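Local coordinates for protein arylmalonate decarboxylase (Bordetella bronchiseptica, PDB 3IXL) that catalyses the enantioselective decarboxylation of 2-aryl-2-methylmalonates, taking up a proton and releasing carbon dioxide to give 2-arylpropionates, at residues V120-A125 and E132-F137; N110-L115 and A136-E141; D57-L62 and V91-A96. The protein carries 2 engineered substitutions. All coordinates share one frame; numbering follows the deposited sequence.

Interaction 1: residues V120-A125 and E132-F137; sequences VALATA and ERLAAF
Leu134 meets Leu122 and Thr124 with a single methyl, CD2, which touches the ends of both strand side chains. CD2 of Leu134 lies 4.2 Å from CD1 of Leu122 and 3.9 Å from CG2 of Thr124, and in both pairs the side chains reach toward each other tip to tip. Leu134 gets there because its CG is anti to the backbone N (chi1 174°), which sends the branch toward the strand. Ala135 adds a smaller share at the margin, its CB 4.4 Å from CD1 of Leu122. No hydrogen bond crosses between residues 120-125 and 132-137, so the pairing is purely apolar, and the contact across axes 10.7 Å apart is made by methyl groups. This is strand-on-helix packing within a beta-alpha-beta unit: strand 119-124 leads into helix 128-140, which runs back nearly antiparallel to it (152°) over one face of the parallel sheet and returns the chain to strand 144-145. Leu122 and Thr124 both point at the helix, whereas Ala123 between them points to the other face of the sheet and touches Leu186 of strand 183-187. Thr124 divides its two branches: CG2 faces Leu134, while OG1 is hydrogen-bonded to Asn131 OD1 and to the backbone N of Tyr126, a residue of the phenylacetate pocket. The bound 2-phenylacetic acid is about 8 Å from the side chain of Leu134, which also touches Leu185 and Ser187 on strand 183-187 and Phe79 on helix 75-79.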
ATOM      1  N   VAL A 120      15.981  -2.348   2.500  1.00 10.22           N
ATOM      2  CA  VAL A 120      14.981  -1.986   1.518  1.00  9.47           C
ATOM      3  C   VAL A 120      15.241  -0.610   0.923  1.00  8.82           C
ATOM      4  O   VAL A 120      15.319   0.383   1.643  1.00  8.99           O
ATOM      5  CB  VAL A 120      13.548  -2.097   2.126  1.00  9.44           C
ATOM      6  CG1 VAL A 120      13.361  -1.200   3.361  1.00  8.84           C
ATOM      7  CG2 VAL A 120      12.476  -1.841   1.055  1.00  9.80           C
ATOM      8  N   ALA A 121      15.408  -0.570  -0.397  1.00  8.76           N
ATOM      9  CA  ALA A 121      15.533   0.693  -1.113  1.00  8.54           C
ATOM     10  C   ALA A 121      14.131   1.273  -1.281  1.00  8.39           C
ATOM     11  O   ALA A 121      13.179   0.524  -1.531  1.00  8.63           O
ATOM     12  CB  ALA A 121      16.189   0.470  -2.465  1.00  8.79           C
ATOM     13  N   LEU A 122      14.011   2.593  -1.161  1.00  7.53           N
ATOM     14  CA  LEU A 122      12.706   3.258  -1.247  1.00  7.21           C
ATOM     15  C   LEU A 122      12.554   4.027  -2.546  1.00  7.07           C
ATOM     16  O   LEU A 122      13.395   4.865  -2.887  1.00  8.02           O
ATOM     17  CB  LEU A 122      12.527   4.229  -0.076  1.00  7.31           C
ATOM     18  CG  LEU A 122      12.774   3.716   1.346  1.00  8.83           C
ATOM     19  CD1 LEU A 122      12.534   4.809   2.403  1.00  9.55           C
ATOM     20  CD2 LEU A 122      11.934   2.478   1.635  1.00  9.94           C
ATOM     21  N   ALA A 123      11.473   3.749  -3.270  1.00  6.49           N
ATOM     22  CA  ALA A 123      11.125   4.473  -4.487  1.00  6.49           C
ATOM     23  C   ALA A 123       9.724   4.975  -4.218  1.00  6.39           C
ATOM     24  O   ALA A 123       8.798   4.168  -4.143  1.00  6.79           O
ATOM     25  CB  ALA A 123      11.130   3.524  -5.687  1.00  6.57           C
ATOM     26  N   THR A 124       9.554   6.284  -4.031  1.00  6.06           N
ATOM     27  CA  THR A 124       8.251   6.776  -3.558  1.00  6.47           C
ATOM     28  C   THR A 124       7.719   7.927  -4.390  1.00  6.40           C
ATOM     29  O   THR A 124       8.462   8.556  -5.156  1.00  6.69           O
ATOM     30  CB  THR A 124       8.287   7.269  -2.103  1.00  6.80           C
ATOM     31  OG1 THR A 124       8.694   8.646  -2.093  1.00  6.92           O
ATOM     32  CG2 THR A 124       9.209   6.414  -1.225  1.00  7.74           C
ATOM     33  N   ALA A 125       6.429   8.215  -4.204  1.00  7.00           N
ATOM     34  CA  ALA A 125       5.778   9.314  -4.883  1.00  7.12           C
ATOM     35  C   ALA A 125       5.910  10.617  -4.092  1.00  7.79           C
ATOM     36  O   ALA A 125       5.534  11.663  -4.600  1.00  8.04           O
ATOM     37  CB  ALA A 125       4.306   8.988  -5.099  1.00  8.27           C
ATOM     38  N   GLU A 132      10.678  10.759   5.160  1.00  8.58           N
ATOM     39  CA  GLU A 132      11.339  10.610   6.453  1.00 10.23           C
ATOM     40  C   GLU A 132      10.481   9.782   7.396  1.00  8.80           C
ATOM     41  O   GLU A 132      10.989   8.919   8.107  1.00 10.07           O
ATOM     42  CB  GLU A 132      11.629  11.976   7.077  1.00 10.18           C
ATOM     43  CG  GLU A 132      12.735  12.750   6.381  1.00 13.51           C
ATOM     44  CD  GLU A 132      13.017  14.104   7.022  1.00 15.23           C
ATOM     45  OE1 GLU A 132      13.901  14.823   6.505  1.00 22.35           O
ATOM     46  OE2 GLU A 132      12.376  14.453   8.037  1.00 20.73           O
ATOM     47  N   ARG A 133       9.171  10.037   7.384  1.00  7.70           N
ATOM     48  CA  ARG A 133       8.245   9.286   8.227  1.00  7.64           C
ATOM     49  C   ARG A 133       8.166   7.820   7.808  1.00  7.48           C
ATOM     50  O   ARG A 133       8.085   6.927   8.656  1.00  8.19           O
ATOM     51  CB  ARG A 133       6.860   9.936   8.209  1.00  7.47           C
ATOM     52  CG  ARG A 133       6.828  11.307   8.900  1.00  7.99           C
ATOM     53  CD  ARG A 133       5.566  12.068   8.546  1.00  7.90           C
ATOM     54  NE  ARG A 133       5.582  13.472   8.968  1.00  9.20           N
ATOM     55  CZ  ARG A 133       4.803  13.995   9.909  1.00  8.93           C
ATOM     56  NH1 ARG A 133       3.931  13.246  10.574  1.00  9.52           N
ATOM     57  NH2 ARG A 133       4.906  15.290  10.176  1.00 10.03           N
ATOM     58  N   LEU A 134       8.217   7.563   6.502  1.00  7.25           N
ATOM     59  CA  LEU A 134       8.262   6.200   6.002  1.00  7.36           C
ATOM     60  C   LEU A 134       9.517   5.493   6.505  1.00  7.49           C
ATOM     61  O   LEU A 134       9.431   4.390   7.049  1.00  7.90           O
ATOM     62  CB  LEU A 134       8.212   6.186   4.469  1.00  6.82           C
ATOM     63  CG  LEU A 134       8.394   4.824   3.785  1.00  6.91           C
ATOM     64  CD1 LEU A 134       7.359   3.816   4.243  1.00  7.25           C
ATOM     65  CD2 LEU A 134       8.368   4.959   2.266  1.00  7.13           C
ATOM     66  N   ALA A 135      10.679   6.128   6.346  1.00  7.86           N
ATOM     67  CA  ALA A 135      11.930   5.531   6.835  1.00  8.16           C
ATOM     68  C   ALA A 135      11.901   5.245   8.333  1.00  8.34           C
ATOM     69  O   ALA A 135      12.356   4.179   8.771  1.00  8.93           O
ATOM     70  CB  ALA A 135      13.128   6.406   6.473  1.00  7.85           C
ATOM     71  N   ALA A 136      11.347   6.173   9.112  1.00  8.34           N
ATOM     72  CA  ALA A 136      11.246   5.988  10.564  1.00  8.87           C
ATOM     73  C   ALA A 136      10.327   4.821  10.925  1.00  8.81           C
ATOM     74  O   ALA A 136      10.638   4.022  11.825  1.00  9.70           O
ATOM     75  CB  ALA A 136      10.782   7.269  11.237  1.00  9.43           C
ATOM     76  N   PHE A 137       9.195   4.727  10.226  1.00  9.10           N
ATOM     77  CA  PHE A 137       8.250   3.627  10.403  1.00  8.48           C
ATOM     78  C   PHE A 137       8.920   2.285  10.123  1.00  8.87           C
ATOM     79  O   PHE A 137       8.827   1.349  10.929  1.00  8.90           O
ATOM     80  CB  PHE A 137       7.031   3.833   9.481  1.00  8.55           C
ATOM     81  CG  PHE A 137       6.087   2.663   9.444  1.00  8.81           C
ATOM     82  CD1 PHE A 137       5.128   2.475  10.444  1.00 10.21           C
ATOM     83  CD2 PHE A 137       6.131   1.763   8.393  1.00  9.03           C
ATOM     84  CE1 PHE A 137       4.251   1.386  10.398  1.00 10.29           C
ATOM     85  CE2 PHE A 137       5.254   0.673   8.344  1.00  9.60           C
ATOM     86  CZ  PHE A 137       4.320   0.493   9.347  1.00 10.10           C
TER

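Interaction 2: residues N110-L115 and A136-E141; sequences NGLRAL and AFLAEE
The side chain of Arg113 crosses that of Glu141 at about a right angle and meets it with the edge of the guanidinium, gripping that residue at two points with one nitrogen. NH2 of Arg113 donates to the carboxylate OE1 of Glu141 at 3.0 Å, a salt bridge, and to the backbone O of Glu141 at 3.1 Å. Both acceptors lie close to the guanidinium plane, but they are met differently: the carbonyl is approached in its own plane on a lone pair, the carboxylate on its anti side and 29° out of plane. A bend at chi2 (-78°) folds the Glu141 chain back, which lets OE1 reach the same nitrogen as the residue's own carbonyl. A water extends the link, accepting from Arg113 NE at 2.7 Å and donating to Glu141 O. Since Glu141 is the first residue to leave the helical conformation, the carbonyl held by Arg113 lies just past the end of helix 128-140. On the buried side of the polar bridge, CD1 of Leu112 and CD2 of Leu138 meet at 4.3 Å. Helix 104-114 and helix 128-140 thus come together near their C-terminal ends, with Leu138 and Glu141 also resting on Leu109, and Glu141 touching Ala83 of helix 83-97.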
ATOM      1  N   ASN A 110       4.099  -6.762   5.655  1.00  6.68           N
ATOM      2  CA  ASN A 110       3.879  -8.184   5.434  1.00  6.53           C
ATOM      3  C   ASN A 110       4.504  -8.650   4.124  1.00  6.52           C
ATOM      4  O   ASN A 110       5.102  -9.723   4.066  1.00  6.88           O
ATOM      5  CB  ASN A 110       2.387  -8.516   5.459  1.00  6.56           C
ATOM      6  CG  ASN A 110       1.811  -8.491   6.867  1.00  8.35           C
ATOM      7  OD1 ASN A 110       2.542  -8.536   7.867  1.00 11.19           O
ATOM      8  ND2 ASN A 110       0.496  -8.384   6.951  1.00  7.32           N
ATOM      9  N   GLY A 111       4.382  -7.844   3.073  1.00  6.49           N
ATOM     10  CA  GLY A 111       4.938  -8.207   1.774  1.00  6.17           C
ATOM     11  C   GLY A 111       6.454  -8.252   1.800  1.00  6.57           C
ATOM     12  O   GLY A 111       7.056  -9.174   1.261  1.00  6.83           O
ATOM     13  N   LEU A 112       7.067  -7.247   2.415  1.00  6.58           N
ATOM     14  CA  LEU A 112       8.523  -7.220   2.532  1.00  6.99           C
ATOM     15  C   LEU A 112       9.042  -8.437   3.287  1.00  7.72           C
ATOM     16  O   LEU A 112      10.002  -9.082   2.853  1.00  7.59           O
ATOM     17  CB  LEU A 112       9.000  -5.922   3.195  1.00  7.29           C
ATOM     18  CG  LEU A 112       8.808  -4.666   2.329  1.00  7.77           C
ATOM     19  CD1 LEU A 112       8.914  -3.401   3.174  1.00  9.01           C
ATOM     20  CD2 LEU A 112       9.814  -4.627   1.173  1.00  8.49           C
ATOM     21  N   ARG A 113       8.394  -8.771   4.394  1.00  8.07           N
ATOM     22  CA  ARG A 113       8.786  -9.958   5.163  1.00  9.00           C
ATOM     23  C   ARG A 113       8.584 -11.254   4.379  1.00  9.05           C
ATOM     24  O   ARG A 113       9.451 -12.130   4.387  1.00  8.98           O
ATOM     25  CB  ARG A 113       8.066  -9.993   6.502  1.00  9.76           C
ATOM     26  CG  ARG A 113       8.612  -8.928   7.452  1.00 12.76           C
ATOM     27  CD  ARG A 113       7.691  -8.690   8.621  1.00 16.49           C
ATOM     28  NE  ARG A 113       8.123  -7.546   9.421  1.00 19.50           N
ATOM     29  CZ  ARG A 113       7.332  -6.872  10.251  1.00 21.14           C
ATOM     30  NH1 ARG A 113       6.056  -7.219  10.385  1.00 22.28           N
ATOM     31  NH2 ARG A 113       7.812  -5.842  10.940  1.00 22.35           N
ATOM     32  N   ALA A 114       7.465 -11.355   3.674  1.00  8.50           N
ATOM     33  CA  ALA A 114       7.186 -12.526   2.837  1.00  9.12           C
ATOM     34  C   ALA A 114       8.282 -12.767   1.799  1.00  9.51           C
ATOM     35  O   ALA A 114       8.538 -13.911   1.403  1.00  9.93           O
ATOM     36  CB  ALA A 114       5.834 -12.361   2.133  1.00  9.34           C
ATOM     37  N   LEU A 115       8.902 -11.686   1.333  1.00  9.25           N
ATOM     38  CA  LEU A 115       9.923 -11.766   0.292  1.00 10.10           C
ATOM     39  C   LEU A 115      11.346 -11.729   0.855  1.00 10.72           C
ATOM     40  O   LEU A 115      12.310 -11.655   0.087  1.00 12.40           O
ATOM     41  CB  LEU A 115       9.714 -10.666  -0.755  1.00 10.07           C
ATOM     42  CG  LEU A 115       8.455 -10.873  -1.596  1.00 10.04           C
ATOM     43  CD1 LEU A 115       8.004  -9.585  -2.243  1.00 11.68           C
ATOM     44  CD2 LEU A 115       8.700 -11.965  -2.649  1.00 11.97           C
ATOM     45  N   ALA A 136      11.347   6.173   9.112  1.00  8.34           N
ATOM     46  CA  ALA A 136      11.246   5.988  10.564  1.00  8.87           C
ATOM     47  C   ALA A 136      10.327   4.821  10.925  1.00  8.81           C
ATOM     48  O   ALA A 136      10.638   4.022  11.825  1.00  9.70           O
ATOM     49  CB  ALA A 136      10.782   7.269  11.237  1.00  9.43           C
ATOM     50  N   PHE A 137       9.195   4.727  10.226  1.00  9.10           N
ATOM     51  CA  PHE A 137       8.250   3.627  10.403  1.00  8.48           C
ATOM     52  C   PHE A 137       8.920   2.285  10.123  1.00  8.87           C
ATOM     53  O   PHE A 137       8.827   1.349  10.929  1.00  8.90           O
ATOM     54  CB  PHE A 137       7.031   3.833   9.481  1.00  8.55           C
ATOM     55  CG  PHE A 137       6.087   2.663   9.444  1.00  8.81           C
ATOM     56  CD1 PHE A 137       5.128   2.475  10.444  1.00 10.21           C
ATOM     57  CD2 PHE A 137       6.131   1.763   8.393  1.00  9.03           C
ATOM     58  CE1 PHE A 137       4.251   1.386  10.398  1.00 10.29           C
ATOM     59  CE2 PHE A 137       5.254   0.673   8.344  1.00  9.60           C
ATOM     60  CZ  PHE A 137       4.320   0.493   9.347  1.00 10.10           C
ATOM     61  N   LEU A 138       9.602   2.188   8.986  1.00  8.76           N
ATOM     62  CA  LEU A 138      10.270   0.935   8.633  1.00  9.32           C
ATOM     63  C   LEU A 138      11.332   0.544   9.665  1.00  9.91           C
ATOM     64  O   LEU A 138      11.415  -0.625  10.050  1.00 10.23           O
ATOM     65  CB  LEU A 138      10.860   0.993   7.223  1.00  9.55           C
ATOM     66  CG  LEU A 138       9.847   1.177   6.083  1.00  8.57           C
ATOM     67  CD1 LEU A 138      10.572   1.534   4.791  1.00  9.47           C
ATOM     68  CD2 LEU A 138       8.987  -0.064   5.889  1.00 11.09           C
ATOM     69  N   ALA A 139      12.115   1.518  10.123  1.00 10.28           N
ATOM     70  CA  ALA A 139      13.119   1.266  11.165  1.00 11.10           C
ATOM     71  C   ALA A 139      12.485   0.796  12.477  1.00 11.91           C
ATOM     72  O   ALA A 139      13.017  -0.105  13.138  1.00 11.80           O
ATOM     73  CB  ALA A 139      13.982   2.499  11.388  1.00 10.83           C
ATOM     74  N   GLU A 140      11.351   1.390  12.856  1.00 12.31           N
ATOM     75  CA  GLU A 140      10.611   0.953  14.047  1.00 13.71           C
ATOM     76  C   GLU A 140      10.195  -0.507  13.930  1.00 14.11           C
ATOM     77  O   GLU A 140      10.052  -1.206  14.944  1.00 15.14           O
ATOM     78  CB  GLU A 140       9.350   1.802  14.258  1.00 13.45           C
ATOM     79  CG  GLU A 140       9.566   3.173  14.872  1.00 14.38           C
ATOM     80  CD  GLU A 140       8.251   3.925  15.084  1.00 15.86           C
ATOM     81  OE1 GLU A 140       8.017   4.432  16.205  1.00 22.18           O
ATOM     82  OE2 GLU A 140       7.453   4.017  14.134  1.00 16.79           O
ATOM     83  N   GLU A 141       9.985  -0.955  12.692  1.00 14.46           N
ATOM     84  CA  GLU A 141       9.514  -2.304  12.410  1.00 15.06           C
ATOM     85  C   GLU A 141      10.649  -3.258  12.046  1.00 15.40           C
ATOM     86  O   GLU A 141      10.423  -4.314  11.448  1.00 15.57           O
ATOM     87  CB  GLU A 141       8.453  -2.253  11.304  1.00 15.22           C
ATOM     88  CG  GLU A 141       7.140  -1.624  11.756  1.00 17.19           C
ATOM     89  CD  GLU A 141       6.278  -2.565  12.593  1.00 20.50           C
ATOM     90  OE1 GLU A 141       6.632  -3.756  12.740  1.00 21.34           O
ATOM     91  OE2 GLU A 141       5.224  -2.114  13.087  1.00 22.36           O
TER
HETATM   92  O   HOH W   1      10.700  -7.032  10.218  1.00 30.36           O

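Interaction 3: residues D57-L62 and V91-A96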
ATOM      1  N   ASP A  57     -15.350   5.528  11.038  1.00 11.24           N
ATOM      2  CA  ASP A  57     -16.712   5.614  10.516  1.00 11.78           C
ATOM      3  C   ASP A  57     -16.834   4.952   9.153  1.00 10.77           C
ATOM      4  O   ASP A  57     -17.842   4.314   8.858  1.00 10.87           O
ATOM      5  CB  ASP A  57     -17.189   7.067  10.457  1.00 12.79           C
ATOM      6  CG  ASP A  57     -17.329   7.689  11.839  1.00 16.94           C
ATOM      7  OD1 ASP A  57     -17.787   7.002  12.782  1.00 21.17           O
ATOM      8  OD2 ASP A  57     -16.953   8.868  11.989  1.00 22.84           O
ATOM      9  N   HIS A  58     -15.797   5.090   8.323  1.00  9.84           N
ATOM     10  CA  HIS A  58     -15.793   4.427   7.019  1.00  9.51           C
ATOM     11  C   HIS A  58     -15.696   2.909   7.178  1.00  8.83           C
ATOM     12  O   HIS A  58     -16.339   2.161   6.444  1.00  9.20           O
ATOM     13  CB  HIS A  58     -14.668   4.960   6.127  1.00  9.81           C
ATOM     14  CG  HIS A  58     -14.970   6.298   5.533  1.00 10.06           C
ATOM     15  ND1 HIS A  58     -15.685   6.444   4.363  1.00 11.49           N
ATOM     16  CD2 HIS A  58     -14.679   7.550   5.955  1.00 12.74           C
ATOM     17  CE1 HIS A  58     -15.810   7.729   4.084  1.00 12.51           C
ATOM     18  NE2 HIS A  58     -15.210   8.422   5.035  1.00 13.01           N
ATOM     19  N   ALA A  59     -14.905   2.459   8.155  1.00  8.67           N
ATOM     20  CA  ALA A  59     -14.844   1.030   8.480  1.00  8.32           C
ATOM     21  C   ALA A  59     -16.234   0.475   8.845  1.00  8.50           C
ATOM     22  O   ALA A  59     -16.627  -0.592   8.373  1.00  7.99           O
ATOM     23  CB  ALA A  59     -13.827   0.772   9.598  1.00  8.26           C
ATOM     24  N   ARG A  60     -16.958   1.210   9.688  1.00  9.06           N
ATOM     25  CA  ARG A  60     -18.304   0.830  10.099  1.00  9.92           C
ATOM     26  C   ARG A  60     -19.264   0.782   8.906  1.00  9.63           C
ATOM     27  O   ARG A  60     -20.089  -0.136   8.819  1.00  9.32           O
ATOM     28  CB  ARG A  60     -18.836   1.798  11.150  1.00 10.92           C
ATOM     29  CG  ARG A  60     -18.181   1.710  12.524  1.00 15.26           C
ATOM     30  CD  ARG A  60     -18.871   2.698  13.474  1.00 21.51           C
ATOM     31  NE  ARG A  60     -18.289   2.736  14.815  1.00 25.90           N
ATOM     32  CZ  ARG A  60     -18.651   1.940  15.820  1.00 27.43           C
ATOM     33  NH1 ARG A  60     -19.595   1.019  15.648  1.00 28.00           N
ATOM     34  NH2 ARG A  60     -18.060   2.060  17.001  1.00 28.40           N
ATOM     35  N   ARG A  61     -19.155   1.751   7.989  1.00  9.57           N
ATOM     36  CA  ARG A  61     -19.999   1.726   6.789  1.00 10.01           C
ATOM     37  C   ARG A  61     -19.765   0.445   6.003  1.00  9.22           C
ATOM     38  O   ARG A  61     -20.707  -0.246   5.609  1.00  9.63           O
ATOM     39  CB  ARG A  61     -19.769   2.935   5.874  1.00 10.35           C
ATOM     40  CG  ARG A  61     -20.668   2.859   4.636  1.00 13.42           C
ATOM     41  CD  ARG A  61     -20.245   3.762   3.514  1.00 17.29           C
ATOM     42  NE  ARG A  61     -20.991   3.436   2.294  1.00 18.26           N
ATOM     43  CZ  ARG A  61     -20.581   3.716   1.059  1.00 19.85           C
ATOM     44  NH1 ARG A  61     -19.412   4.322   0.867  1.00 19.99           N
ATOM     45  NH2 ARG A  61     -21.328   3.374   0.009  1.00 19.75           N
ATOM     46  N   LEU A  62     -18.495   0.120   5.777  1.00  8.15           N
ATOM     47  CA  LEU A  62     -18.160  -1.096   5.039  1.00  7.79           C
ATOM     48  C   LEU A  62     -18.655  -2.368   5.738  1.00  7.87           C
ATOM     49  O   LEU A  62     -19.107  -3.311   5.082  1.00  8.36           O
ATOM     50  CB  LEU A  62     -16.648  -1.158   4.765  1.00  7.74           C
ATOM     51  CG  LEU A  62     -16.138  -0.061   3.816  1.00  7.90           C
ATOM     52  CD1 LEU A  62     -14.639   0.126   3.989  1.00  7.99           C
ATOM     53  CD2 LEU A  62     -16.481  -0.358   2.361  1.00  7.79           C
ATOM     54  N   VAL A  91      -6.593  -1.591  15.531  1.00  8.86           N
ATOM     55  CA  VAL A  91      -7.378  -2.089  16.654  1.00  9.52           C
ATOM     56  C   VAL A  91      -8.690  -1.322  16.783  1.00  8.85           C
ATOM     57  O   VAL A  91      -9.737  -1.930  17.035  1.00  8.81           O
ATOM     58  CB  VAL A  91      -6.571  -2.036  17.978  1.00 10.14           C
ATOM     59  CG1 VAL A  91      -7.487  -2.257  19.191  1.00 12.03           C
ATOM     60  CG2 VAL A  91      -5.470  -3.068  17.953  1.00 12.72           C
ATOM     61  N   ALA A  92      -8.642  -0.001  16.611  1.00  8.58           N
ATOM     62  CA  ALA A  92      -9.852   0.824  16.670  1.00  8.79           C
ATOM     63  C   ALA A  92     -10.848   0.431  15.586  1.00  9.29           C
ATOM     64  O   ALA A  92     -12.049   0.351  15.840  1.00  9.60           O
ATOM     65  CB  ALA A  92      -9.516   2.302  16.580  1.00  9.28           C
ATOM     66  N   MET A  93     -10.349   0.195  14.372  1.00  9.28           N
ATOM     67  CA  MET A  93     -11.195  -0.279  13.272  1.00 10.13           C
ATOM     68  C   MET A  93     -11.830  -1.620  13.618  1.00  9.58           C
ATOM     69  O   MET A  93     -13.021  -1.827  13.396  1.00  8.88           O
ATOM     70  CB  MET A  93     -10.380  -0.411  11.983  1.00 10.23           C
ATOM     71  CG  MET A  93      -9.884   0.909  11.424  1.00 10.19           C
ATOM     72  SD  MET A  93      -8.575   0.702  10.182  1.00 15.16           S
ATOM     73  CE  MET A  93      -9.487  -0.081   8.872  1.00 14.84           C
ATOM     74  N   ARG A  94     -11.038  -2.528  14.172  1.00  9.60           N
ATOM     75  CA  ARG A  94     -11.545  -3.849  14.522  1.00 10.44           C
ATOM     76  C   ARG A  94     -12.614  -3.766  15.615  1.00 10.80           C
ATOM     77  O   ARG A  94     -13.653  -4.423  15.527  1.00 10.07           O
ATOM     78  CB  ARG A  94     -10.403  -4.783  14.933  1.00 11.21           C
ATOM     79  CG  ARG A  94     -10.881  -6.183  15.216  1.00 14.91           C
ATOM     80  CD  ARG A  94     -10.021  -7.253  14.574  1.00 20.79           C
ATOM     81  NE  ARG A  94      -8.868  -7.632  15.376  1.00 22.58           N
ATOM     82  CZ  ARG A  94      -8.648  -8.850  15.876  1.00 22.12           C
ATOM     83  NH1 ARG A  94      -9.499  -9.849  15.676  1.00 22.86           N
ATOM     84  NH2 ARG A  94      -7.561  -9.065  16.589  1.00 23.36           N
ATOM     85  N   GLU A  95     -12.370  -2.947  16.633  1.00 11.45           N
ATOM     86  CA  GLU A  95     -13.339  -2.810  17.729  1.00 13.71           C
ATOM     87  C   GLU A  95     -14.635  -2.148  17.265  1.00 13.22           C
ATOM     88  O   GLU A  95     -15.703  -2.410  17.826  1.00 14.25           O
ATOM     89  CB  GLU A  95     -12.713  -2.092  18.937  1.00 13.78           C
ATOM     90  CG  GLU A  95     -11.637  -2.936  19.640  1.00 16.45           C
ATOM     91  CD  GLU A  95     -11.102  -2.330  20.948  1.00 17.59           C
ATOM     92  OE1 GLU A  95     -11.762  -1.437  21.517  1.00 23.94           O
ATOM     93  OE2 GLU A  95     -10.027  -2.776  21.413  1.00 22.47           O
ATOM     94  N   ALA A  96     -14.547  -1.319  16.226  1.00 12.87           N
ATOM     95  CA  ALA A  96     -15.712  -0.650  15.649  1.00 12.73           C
ATOM     96  C   ALA A  96     -16.555  -1.567  14.772  1.00 12.51           C
ATOM     97  O   ALA A  96     -17.740  -1.308  14.588  1.00 13.93           O
ATOM     98  CB  ALA A  96     -15.285   0.566  14.855  1.00 13.26           C
TER
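This is close helix-to-helix packing at the edge of the fold, where helix 55-64 and helix 83-97 lie side by side against one face of the parallel sheet that contains strands 8-13 and 67-72. Small residues let the backbones come near: CA of Ala59 stands 6.2 Å from CA of Met93, and CA of Arg60 6.3 Å from CA of Ala96. Ala59 points its methyl at the neighbouring helix, where CB is 4.3 Å from CG of Met93 and rests against the base of that long side chain. Toward the surface, Arg60 reaches over Ala96. Its chain is extended from CG to NE, which carries the guanidinium out over the other helix so that NE lies 3.7 Å from CB of Ala96, and the turn at chi4 (-88°) presents the group face-on. The carbonyl O of Ala96 lies against one face of the guanidinium, 3.1 Å from its plane and offset toward the rim. Although NH1 of Arg60 comes within 3.2 Å of O of Ala96, the angle is too poor for a hydrogen bond; the guanidinium lies over the carbonyl instead of pointing an N-H at it. The positive charge may still be favoured by the partial negative charge of this oxygen close to the C-terminal end of helix 83-97. Ala96 and Met93 also touch helix 55-64 one turn earlier, at Val56 and Val55 respectively. On the inner side, Ala59 and Met93 both pack on Ile12 of strand 8-13, and Met93 reaches Val70 of strand 67-72.

Interaction 3 comes first along the chain, complete before the other two begin, and lies against the sheet of strands 33-37, 8-13, 67-72 and 101-103. Interaction 1 belongs to the second sheet; both have strand order 2-1-3-4, consistent with the two-domain architecture of the aspartate/glutamate racemase clan. Helix 104-114 of interaction 2 leads from the first sheet to the second. Interactions 1 and 2, centred 10 Å apart, share Ala136 and Phe137 of helix 128-140 and touch: Leu122 CD2 is 3.6 Å from Leu138 CD1, so one apolar core joins strand 119-124 to helices 128-140 and 104-114. Interaction 3 is centred 27 Å from interaction 1 and 24 Å from interaction 2, its nearest atoms about 12 Å from either.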